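Local coordinates for protein putative mandelate racemase (Zymomonas mobilis, PDB 2OX4) that binds a magnesium ion in an enolase-superfamily barrel and probably acts as a lyase, or possibly as a racemase like its mandelate racemase relatives, at residues V165-L170 and V210-E215; A130-F135 and I340-Q345; F235-Y240 and I259-A264. All blocks are in the same frame, centred on the assembly; numbering follows the deposited sequence.

How the interactions relate
The three contacts follow one another round a single barrel wall. The strand order is 341-344, 126-131, 164-167, 211-215, 237-241, 263-265. Interactions 1 and 2 have centres about 9 Å apart and are joined by a probable hydrogen bond from Lys166 N to Ala130 O, 2.9 Å long. Interactions 1 and 3 have centres about 10 Å apart, and Ile212 O probably accepts from Phe238 N at 2.8 Å. Interactions 2 and 3 are about 17 Å apart between centres and touch only lightly, Ile340 on Phe239. Interaction 1 supplies the magnesium ligand Glu215. Interaction 2 sets Gln132 beside that carboxylate. Interaction 3 leads into the ligand Glu241.

Interaction 1. Residues V165-L170 and V210-E215; sequences VKVDVL and VDIIVE. With MG (magnesium ion), chain O.
Lys166 leaves its strand with CG anti to the backbone N, and a bend at chi3 (89°) brings NZ close to the metal site. Glu215 also has CG anti to its backbone N, then bends at chi2 (81°) and lifts its carboxylate to the same ion. The two residues sit near the C-terminal ends of neighbouring parallel strands in the TIM-barrel-like domain of the enolase superfamily. Helix 189-206 connects the two strands along the chain, a beta-alpha-beta crossover, and packs on Val167 and Ile212.

Four backbone hydrogen bonds zip the strands together. The straightest is Ile213 N to Val165 O, 2.9 Å at 173°. Glu215 N, by contrast, meets Val167 O from above the carbonyl plane.

On the metal side of the sheet the Lys166 chain crosses Ile213 obliquely. Its CD rests 3.5 Å from Ile213 CG2, so the aliphatic part is packed before the charge begins. Lys166 NZ then lies 3.6 Å from Glu215 OE1. It donates to water 1, which itself binds magnesium, and makes a salt bridge to Glu241. This positive charge would help keep the carboxylates ionised.

Glu215 binds magnesium through OE1 alone, at 2.2 Å. Three waters, Glu241 and Glu267 complete six ligands. Glu215 OE2 is not idle: metal-bound water 3 donates to it at 2.5 Å, and so does His217 N. Both carboxylate oxygens are thereby held, which fixes the rotation of the group.

Past the strand end, Asp168 makes an Asx turn, its OD1 accepting from Leu170 N at 3.1 Å. Asp168 OD2 is bonded to His217. Water 2 extends the pairing beyond the last direct bond: it accepts from Val169 N at 2.9 Å and donates to Glu215 O.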
loop_
_atom_site.group_PDB
_atom_site.type_symbol
_atom_site.label_atom_id
_atom_site.label_comp_id
_atom_site.label_asym_id
_atom_site.label_seq_id
_atom_site.Cartn_x
_atom_site.Cartn_y
_atom_site.Cartn_z
ATOM N N VAL C 165 -34.531 -15.600 -11.279
ATOM C CA VAL C 165 -35.385 -14.527 -10.797
ATOM C C VAL C 165 -34.584 -13.571 -9.913
ATOM O O VAL C 165 -33.570 -13.964 -9.324
ATOM C CB VAL C 165 -36.579 -15.082 -9.958
ATOM C CG1 VAL C 165 -37.487 -15.976 -10.823
ATOM C CG2 VAL C 165 -36.073 -15.847 -8.736
ATOM N N LYS C 166 -35.052 -12.328 -9.810
ATOM C CA LYS C 166 -34.483 -11.390 -8.846
ATOM C C LYS C 166 -35.545 -10.802 -7.933
ATOM O O LYS C 166 -36.626 -10.430 -8.379
ATOM C CB LYS C 166 -33.723 -10.262 -9.545
ATOM C CG LYS C 166 -33.031 -9.284 -8.567
ATOM C CD LYS C 166 -32.144 -8.284 -9.317
ATOM C CE LYS C 166 -32.901 -7.035 -9.743
ATOM N NZ LYS C 166 -31.998 -6.195 -10.609
ATOM N N VAL C 167 -35.217 -10.698 -6.652
ATOM C CA VAL C 167 -36.180 -10.229 -5.667
ATOM C C VAL C 167 -35.480 -9.362 -4.613
ATOM O O VAL C 167 -34.340 -9.647 -4.217
ATOM C CB VAL C 167 -36.925 -11.426 -5.037
ATOM C CG1 VAL C 167 -35.954 -12.405 -4.368
ATOM C CG2 VAL C 167 -38.021 -10.962 -4.098
ATOM N N ASP C 168 -36.155 -8.284 -4.218
ATOM C CA ASP C 168 -35.791 -7.505 -3.030
ATOM C C ASP C 168 -36.617 -8.037 -1.866
ATOM O O ASP C 168 -37.841 -7.853 -1.832
ATOM C CB ASP C 168 -36.079 -6.020 -3.269
ATOM C CG ASP C 168 -35.646 -5.124 -2.098
ATOM O OD1 ASP C 168 -35.411 -5.625 -0.972
ATOM O OD2 ASP C 168 -35.535 -3.902 -2.318
ATOM N N VAL C 169 -35.940 -8.686 -0.922
ATOM C CA VAL C 169 -36.615 -9.356 0.196
ATOM C C VAL C 169 -36.617 -8.552 1.511
ATOM O O VAL C 169 -37.242 -8.972 2.489
ATOM C CB VAL C 169 -36.090 -10.801 0.430
ATOM C CG1 VAL C 169 -36.324 -11.670 -0.806
ATOM C CG2 VAL C 169 -34.598 -10.797 0.803
ATOM N N LEU C 170 -35.921 -7.406 1.531
ATOM C CA LEU C 170 -35.826 -6.582 2.752
ATOM C C LEU C 170 -36.709 -5.352 2.729
ATOM O O LEU C 170 -37.046 -4.820 3.793
ATOM C CB LEU C 170 -34.360 -6.185 3.060
ATOM C CG LEU C 170 -33.378 -7.325 3.356
ATOM C CD1 LEU C 170 -31.914 -6.834 3.382
ATOM C CD2 LEU C 170 -33.710 -8.071 4.639
ATOM N N VAL C 210 -33.015 -23.089 -10.648
ATOM C CA VAL C 210 -33.470 -21.745 -10.965
ATOM C C VAL C 210 -32.673 -20.810 -10.062
ATOM O O VAL C 210 -32.702 -20.945 -8.847
ATOM C CB VAL C 210 -35.001 -21.588 -10.718
ATOM C CG1 VAL C 210 -35.431 -20.132 -10.844
ATOM C CG2 VAL C 210 -35.809 -22.481 -11.687
ATOM N N ASP C 211 -31.927 -19.891 -10.662
ATOM C CA ASP C 211 -31.068 -19.013 -9.880
ATOM C C ASP C 211 -31.842 -17.873 -9.227
ATOM O O ASP C 211 -32.838 -17.391 -9.763
ATOM C CB ASP C 211 -29.920 -18.499 -10.732
ATOM C CG ASP C 211 -28.899 -19.581 -11.017
ATOM O OD1 ASP C 211 -28.400 -20.224 -10.058
ATOM O OD2 ASP C 211 -28.606 -19.795 -12.204
ATOM N N ILE C 212 -31.373 -17.459 -8.048
ATOM C CA ILE C 212 -32.013 -16.404 -7.283
ATOM C C ILE C 212 -30.977 -15.299 -7.067
ATOM O O ILE C 212 -29.916 -15.548 -6.496
ATOM C CB ILE C 212 -32.492 -16.917 -5.897
ATOM C CG1 ILE C 212 -33.468 -18.096 -6.059
ATOM C CG2 ILE C 212 -33.121 -15.771 -5.103
ATOM C CD1 ILE C 212 -33.762 -18.854 -4.740
ATOM N N ILE C 213 -31.307 -14.105 -7.534
ATOM C CA ILE C 213 -30.532 -12.895 -7.282
ATOM C C ILE C 213 -31.242 -12.091 -6.195
ATOM O O ILE C 213 -32.456 -11.896 -6.249
ATOM C CB ILE C 213 -30.440 -12.053 -8.575
ATOM C CG1 ILE C 213 -29.740 -12.857 -9.680
ATOM C CG2 ILE C 213 -29.757 -10.694 -8.297
ATOM C CD1 ILE C 213 -30.157 -12.445 -11.070
ATOM N N VAL C 214 -30.488 -11.643 -5.195
ATOM C CA VAL C 214 -31.049 -10.818 -4.135
ATOM C C VAL C 214 -30.673 -9.343 -4.324
ATOM O O VAL C 214 -29.492 -9.005 -4.429
ATOM C CB VAL C 214 -30.641 -11.358 -2.736
ATOM C CG1 VAL C 214 -31.049 -10.369 -1.630
ATOM C CG2 VAL C 214 -31.298 -12.751 -2.492
ATOM N N GLU C 215 -31.689 -8.485 -4.368
ATOM C CA GLU C 215 -31.564 -7.058 -4.665
ATOM C C GLU C 215 -31.804 -6.250 -3.384
ATOM O O GLU C 215 -32.895 -6.312 -2.810
ATOM C CB GLU C 215 -32.609 -6.716 -5.746
ATOM C CG GLU C 215 -33.120 -5.284 -5.823
ATOM C CD GLU C 215 -32.182 -4.366 -6.573
ATOM O OE1 GLU C 215 -32.441 -4.068 -7.762
ATOM O OE2 GLU C 215 -31.182 -3.917 -5.976
HETATM MG MG MG O . -31.328 -2.634 -9.069
HETATM O O HOH W 1 -32.336 -3.252 -10.798
HETATM O O HOH W 2 -33.285 -7.689 -0.320
HETATM O O HOH W 3 -30.764 -1.716 -7.136
HETATM O O HOH W 4 -33.129 -1.104 -9.047
#

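Interaction 2. Residues A130-F135 and I340-Q345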
loop_
_atom_site.group_PDB
_atom_site.type_symbol
_atom_site.label_atom_id
_atom_site.label_comp_id
_atom_site.label_asym_id
_atom_site.label_seq_id
_atom_site.Cartn_x
_atom_site.Cartn_y
_atom_site.Cartn_z
ATOM N N ALA C 130 -36.287 -12.929 -14.554
ATOM C CA ALA C 130 -37.494 -12.202 -14.219
ATOM C C ALA C 130 -37.246 -11.303 -13.010
ATOM O O ALA C 130 -36.978 -11.804 -11.917
ATOM C CB ALA C 130 -38.616 -13.206 -13.907
ATOM N N SER C 131 -37.382 -9.992 -13.210
ATOM C CA SER C 131 -36.873 -9.008 -12.267
ATOM C C SER C 131 -37.939 -8.328 -11.417
ATOM O O SER C 131 -38.937 -7.822 -11.949
ATOM C CB SER C 131 -36.074 -7.934 -12.992
ATOM O OG SER C 131 -35.423 -7.093 -12.051
ATOM N N GLN C 132 -37.658 -8.268 -10.109
ATOM C CA GLN C 132 -38.424 -7.512 -9.104
ATOM C C GLN C 132 -39.748 -8.214 -8.791
ATOM O O GLN C 132 -40.825 -7.631 -8.936
ATOM C CB GLN C 132 -38.625 -6.022 -9.486
ATOM C CG GLN C 132 -37.349 -5.272 -9.968
ATOM C CD GLN C 132 -36.283 -5.068 -8.888
ATOM O OE1 GLN C 132 -36.461 -5.451 -7.733
ATOM N NE2 GLN C 132 -35.170 -4.431 -9.267
ATOM N N LEU C 133 -39.639 -9.474 -8.371
ATOM C CA LEU C 133 -40.802 -10.321 -8.060
ATOM C C LEU C 133 -41.654 -9.754 -6.935
ATOM O O LEU C 133 -42.856 -10.017 -6.870
ATOM C CB LEU C 133 -40.365 -11.727 -7.645
ATOM C CG LEU C 133 -39.590 -12.662 -8.569
ATOM C CD1 LEU C 133 -39.278 -13.941 -7.796
ATOM C CD2 LEU C 133 -40.341 -12.958 -9.852
ATOM N N GLN C 134 -41.028 -8.985 -6.045
ATOM C CA GLN C 134 -41.739 -8.386 -4.913
ATOM C C GLN C 134 -42.836 -7.383 -5.322
ATOM O O GLN C 134 -43.648 -6.985 -4.485
ATOM C CB GLN C 134 -40.744 -7.776 -3.909
ATOM C CG GLN C 134 -40.158 -6.434 -4.320
ATOM C CD GLN C 134 -38.995 -6.535 -5.301
ATOM O OE1 GLN C 134 -38.561 -7.626 -5.675
ATOM N NE2 GLN C 134 -38.479 -5.376 -5.720
ATOM N N PHE C 135 -42.863 -6.986 -6.597
ATOM C CA PHE C 135 -43.906 -6.094 -7.124
ATOM C C PHE C 135 -44.947 -6.839 -7.968
ATOM O O PHE C 135 -45.817 -6.217 -8.592
ATOM C CB PHE C 135 -43.296 -4.965 -7.959
ATOM C CG PHE C 135 -42.467 -4.003 -7.161
ATOM C CD1 PHE C 135 -42.938 -3.491 -5.958
ATOM C CD2 PHE C 135 -41.210 -3.612 -7.611
ATOM C CE1 PHE C 135 -42.171 -2.600 -5.218
ATOM C CE2 PHE C 135 -40.436 -2.725 -6.876
ATOM C CZ PHE C 135 -40.919 -2.220 -5.676
ATOM N N ILE C 340 -26.128 -12.113 -17.929
ATOM C CA ILE C 340 -27.576 -12.412 -17.936
ATOM C C ILE C 340 -28.318 -11.101 -18.220
ATOM O O ILE C 340 -27.763 -10.011 -18.015
ATOM C CB ILE C 340 -28.031 -13.070 -16.601
ATOM C CG1 ILE C 340 -29.416 -13.721 -16.747
ATOM C CG2 ILE C 340 -27.932 -12.088 -15.415
ATOM C CD1 ILE C 340 -29.808 -14.588 -15.559
ATOM N N HIS C 341 -29.536 -11.197 -18.746
ATOM C CA HIS C 341 -30.331 -10.005 -19.067
ATOM C C HIS C 341 -31.484 -9.808 -18.069
ATOM O O HIS C 341 -32.200 -10.751 -17.729
ATOM C CB HIS C 341 -30.876 -10.084 -20.502
ATOM C CG HIS C 341 -31.734 -8.912 -20.875
ATOM N ND1 HIS C 341 -31.228 -7.783 -21.479
ATOM C CD2 HIS C 341 -33.057 -8.681 -20.693
ATOM C CE1 HIS C 341 -32.201 -6.911 -21.666
ATOM N NE2 HIS C 341 -33.324 -7.430 -21.197
ATOM N N GLU C 342 -31.651 -8.576 -17.602
ATOM C CA GLU C 342 -32.712 -8.230 -16.668
ATOM C C GLU C 342 -33.988 -7.916 -17.435
ATOM O O GLU C 342 -34.015 -6.997 -18.270
ATOM C CB GLU C 342 -32.324 -6.991 -15.867
ATOM C CG GLU C 342 -33.435 -6.538 -14.940
ATOM C CD GLU C 342 -33.049 -5.362 -14.061
ATOM O OE1 GLU C 342 -32.145 -4.571 -14.433
ATOM O OE2 GLU C 342 -33.674 -5.227 -12.993
ATOM N N HIS C 343 -35.054 -8.655 -17.139
ATOM C CA HIS C 343 -36.346 -8.313 -17.730
ATOM C C HIS C 343 -37.315 -7.851 -16.653
ATOM O O HIS C 343 -37.770 -8.651 -15.829
ATOM C CB HIS C 343 -36.918 -9.471 -18.559
ATOM C CG HIS C 343 -38.140 -9.094 -19.339
ATOM N ND1 HIS C 343 -38.153 -8.051 -20.244
ATOM C CD2 HIS C 343 -39.395 -9.607 -19.337
ATOM C CE1 HIS C 343 -39.362 -7.944 -20.771
ATOM N NE2 HIS C 343 -40.137 -8.865 -20.227
ATOM N N HIS C 344 -37.586 -6.543 -16.655
ATOM C CA HIS C 344 -38.236 -5.877 -15.533
ATOM C C HIS C 344 -39.733 -6.067 -15.632
ATOM O O HIS C 344 -40.306 -6.042 -16.735
ATOM C CB HIS C 344 -37.895 -4.385 -15.510
ATOM C CG HIS C 344 -38.080 -3.742 -14.170
ATOM N ND1 HIS C 344 -39.322 -3.545 -13.601
ATOM C CD2 HIS C 344 -37.180 -3.229 -13.295
ATOM C CE1 HIS C 344 -39.180 -2.946 -12.431
ATOM N NE2 HIS C 344 -37.890 -2.742 -12.222
ATOM N N GLN C 345 -40.358 -6.260 -14.472
ATOM C CA GLN C 345 -41.810 -6.431 -14.380
ATOM C C GLN C 345 -42.624 -5.258 -14.948
ATOM O O GLN C 345 -43.734 -5.455 -15.451
ATOM C CB GLN C 345 -42.237 -6.794 -12.946
ATOM C CG GLN C 345 -42.090 -5.682 -11.894
ATOM C CD GLN C 345 -43.285 -4.731 -11.863
ATOM O OE1 GLN C 345 -43.131 -3.524 -12.044
ATOM N NE2 GLN C 345 -44.482 -5.277 -11.649
HETATM O O HOH W 5 -34.396 -3.034 -12.079
#
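Ser131 OG donates to Glu342 OE2 at 2.7 Å and uses the anti lone pair of that oxygen. The Glu342 chain is extended, with CG anti to the backbone N, so its carboxylate reaches the serine on the adjoining strand. Water 5 donates to the same OE2 at 2.5 Å, and Lys166 adds a salt bridge to it. Three partners thus grip one buried oxygen, which probably keeps the carboxylate charged. Outside the two segments, Val318 N donates to Glu342 OE1.

Gln132 reaches the same water through NE2, at 3.2 Å. Its chain is bent at chi2, and Gln132 CG lies obliquely to the His344 ring, 3.4 Å from His344 NE2. Gln134 NE2 donates almost straight to Gln132 OE1 at 2.9 Å, fixing the amide so that Gln132 NE2 also serves Glu215 OE1.

Behind these groups the strands 126-131 and 341-344 pair in parallel, the step that closes the barrel between its first and last strands. Ser131 N donates to His343 O at 3.0 Å. Gln345 N continues the pairing to Ser131 O, at 3.3 Å.

An alanine at Glu342 would remove the acceptor shared by Ser131, water 5 and Lys166, and would probably loosen the lysine's position.

Interaction 3. Residues F235-Y240 and I259-A264; sequences FNIFFY and IDIPLA
Ile237 opens the contact by crossing Ile261 obliquely, with the two CG2 methyls 3.8 Å apart. At Phe238 the chain turns a corner. The Phe238 side chain starts away from 259-264, and its ring packs on Pro186 of a second subunit, while Phe238 O faces the proline ring, 3.6 Å from Pro262 CG.

Phe239 has CG in the crowded position between its backbone N and carbonyl carbon (chi1 58°). This sets the ring beside Ala264, whose CB comes within 3.4 Å of Phe239 CD1.

Tyr240 swings its ring to the other side, with CG anti to the backbone N. Its CD2 runs alongside Leu263 CD2 at 4.0 Å, the two side chains pointing the same way. Ile259 CD1 meets the ring edge, 4.1 Å from Tyr240 CE2. The buried hydroxyl is bonded to Ala225 O in helix 222-232.

The backbone of Tyr240 ties the strands. Its N gives a weak bond to Pro262 O, and its O accepts from Ala264 N at 2.9 Å, from above the carbonyl plane.

Helix 250-258 bridges the two strands, so the contact is the parallel pairing of one beta-alpha-beta unit of the barrel, just before the magnesium ligand Glu241.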
loop_
_atom_site.group_PDB
_atom_site.type_symbol
_atom_site.label_atom_id
_atom_site.label_comp_id
_atom_site.label_asym_id
_atom_site.label_seq_id
_atom_site.Cartn_x
_atom_site.Cartn_y
_atom_site.Cartn_z
ATOM N N PHE C 235 -28.408 -20.582 0.760
ATOM C CA PHE C 235 -29.418 -20.772 -0.274
ATOM C C PHE C 235 -28.900 -20.630 -1.704
ATOM O O PHE C 235 -29.706 -20.570 -2.637
ATOM C CB PHE C 235 -30.602 -19.831 -0.050
ATOM C CG PHE C 235 -31.293 -20.045 1.268
ATOM C CD1 PHE C 235 -31.203 -19.091 2.277
ATOM C CD2 PHE C 235 -32.022 -21.211 1.506
ATOM C CE1 PHE C 235 -31.836 -19.285 3.509
ATOM C CE2 PHE C 235 -32.660 -21.417 2.734
ATOM C CZ PHE C 235 -32.569 -20.453 3.735
ATOM N N ASN C 236 -27.576 -20.571 -1.866
ATOM C CA ASN C 236 -26.938 -20.445 -3.187
ATOM C C ASN C 236 -27.434 -19.226 -3.978
ATOM O O ASN C 236 -28.137 -19.350 -4.985
ATOM C CB ASN C 236 -27.077 -21.749 -4.002
ATOM C CG ASN C 236 -26.331 -21.700 -5.338
ATOM O OD1 ASN C 236 -26.843 -22.159 -6.366
ATOM N ND2 ASN C 236 -25.118 -21.141 -5.326
ATOM N N ILE C 237 -27.075 -18.043 -3.495
ATOM C CA ILE C 237 -27.500 -16.792 -4.115
ATOM C C ILE C 237 -26.591 -16.514 -5.307
ATOM O O ILE C 237 -25.374 -16.565 -5.185
ATOM C CB ILE C 237 -27.448 -15.633 -3.075
ATOM C CG1 ILE C 237 -28.305 -15.981 -1.852
ATOM C CG2 ILE C 237 -27.848 -14.287 -3.692
ATOM C CD1 ILE C 237 -29.751 -16.321 -2.187
ATOM N N PHE C 238 -27.192 -16.239 -6.466
ATOM C CA PHE C 238 -26.461 -16.123 -7.721
ATOM C C PHE C 238 -25.558 -14.878 -7.670
ATOM O O PHE C 238 -24.352 -14.959 -7.898
ATOM C CB PHE C 238 -27.468 -15.993 -8.873
ATOM C CG PHE C 238 -26.883 -16.237 -10.228
ATOM C CD1 PHE C 238 -26.291 -17.462 -10.541
ATOM C CD2 PHE C 238 -26.931 -15.248 -11.199
ATOM C CE1 PHE C 238 -25.758 -17.692 -11.798
ATOM C CE2 PHE C 238 -26.386 -15.464 -12.473
ATOM C CZ PHE C 238 -25.802 -16.683 -12.773
ATOM N N PHE C 239 -26.161 -13.737 -7.363
ATOM C CA PHE C 239 -25.416 -12.556 -6.945
ATOM C C PHE C 239 -26.276 -11.632 -6.100
ATOM O O PHE C 239 -27.480 -11.855 -5.963
ATOM C CB PHE C 239 -24.674 -11.848 -8.110
ATOM C CG PHE C 239 -25.540 -11.391 -9.270
ATOM C CD1 PHE C 239 -26.331 -10.242 -9.169
ATOM C CD2 PHE C 239 -25.503 -12.059 -10.490
ATOM C CE1 PHE C 239 -27.096 -9.789 -10.254
ATOM C CE2 PHE C 239 -26.276 -11.615 -11.579
ATOM C CZ PHE C 239 -27.073 -10.479 -11.450
ATOM N N TYR C 240 -25.646 -10.605 -5.538
ATOM C CA TYR C 240 -26.192 -9.826 -4.430
ATOM C C TYR C 240 -25.962 -8.380 -4.834
ATOM O O TYR C 240 -24.804 -7.935 -4.936
ATOM C CB TYR C 240 -25.374 -10.185 -3.178
ATOM C CG TYR C 240 -25.873 -9.700 -1.821
ATOM C CD1 TYR C 240 -27.223 -9.438 -1.576
ATOM C CD2 TYR C 240 -24.965 -9.558 -0.760
ATOM C CE1 TYR C 240 -27.653 -9.007 -0.295
ATOM C CE2 TYR C 240 -25.376 -9.134 0.501
ATOM C CZ TYR C 240 -26.716 -8.863 0.727
ATOM O OH TYR C 240 -27.104 -8.457 1.979
ATOM N N ILE C 259 -18.178 -11.116 2.772
ATOM C CA ILE C 259 -19.324 -11.643 2.000
ATOM C C ILE C 259 -18.793 -12.588 0.928
ATOM O O ILE C 259 -17.927 -12.206 0.141
ATOM C CB ILE C 259 -20.189 -10.512 1.336
ATOM C CG1 ILE C 259 -20.857 -9.628 2.395
ATOM C CG2 ILE C 259 -21.265 -11.118 0.357
ATOM C CD1 ILE C 259 -21.520 -8.373 1.831
ATOM N N ASP C 260 -19.291 -13.817 0.883
ATOM C CA ASP C 260 -18.810 -14.753 -0.132
ATOM C C ASP C 260 -19.650 -14.801 -1.408
ATOM O O ASP C 260 -19.196 -15.307 -2.444
ATOM C CB ASP C 260 -18.582 -16.141 0.468
ATOM C CG ASP C 260 -17.328 -16.194 1.325
ATOM O OD1 ASP C 260 -16.320 -15.567 0.932
ATOM O OD2 ASP C 260 -17.353 -16.836 2.396
ATOM N N ILE C 261 -20.858 -14.248 -1.337
ATOM C CA ILE C 261 -21.780 -14.273 -2.474
ATOM C C ILE C 261 -21.229 -13.237 -3.471
ATOM O O ILE C 261 -20.820 -12.152 -3.038
ATOM C CB ILE C 261 -23.184 -13.792 -2.033
ATOM C CG1 ILE C 261 -23.728 -14.610 -0.847
ATOM C CG2 ILE C 261 -24.154 -13.771 -3.202
ATOM C CD1 ILE C 261 -24.974 -14.010 -0.236
ATOM N N PRO C 262 -21.218 -13.552 -4.789
ATOM C CA PRO C 262 -20.784 -12.538 -5.766
ATOM C C PRO C 262 -21.580 -11.246 -5.666
ATOM O O PRO C 262 -22.796 -11.266 -5.438
ATOM C CB PRO C 262 -21.043 -13.199 -7.128
ATOM C CG PRO C 262 -20.979 -14.699 -6.821
ATOM C CD PRO C 262 -21.608 -14.819 -5.440
ATOM N N LEU C 263 -20.883 -10.126 -5.822
ATOM C CA LEU C 263 -21.503 -8.800 -5.682
ATOM C C LEU C 263 -21.791 -8.164 -7.036
ATOM O O LEU C 263 -21.006 -8.305 -7.988
ATOM C CB LEU C 263 -20.618 -7.867 -4.849
ATOM C CG LEU C 263 -20.295 -8.337 -3.425
ATOM C CD1 LEU C 263 -19.531 -7.223 -2.678
ATOM C CD2 LEU C 263 -21.595 -8.692 -2.686
ATOM N N ALA C 264 -22.914 -7.455 -7.108
ATOM C CA ALA C 264 -23.300 -6.726 -8.325
ATOM C C ALA C 264 -23.655 -5.269 -8.049
ATOM O O ALA C 264 -24.214 -4.938 -6.995
ATOM C CB ALA C 264 -24.475 -7.406 -9.001
#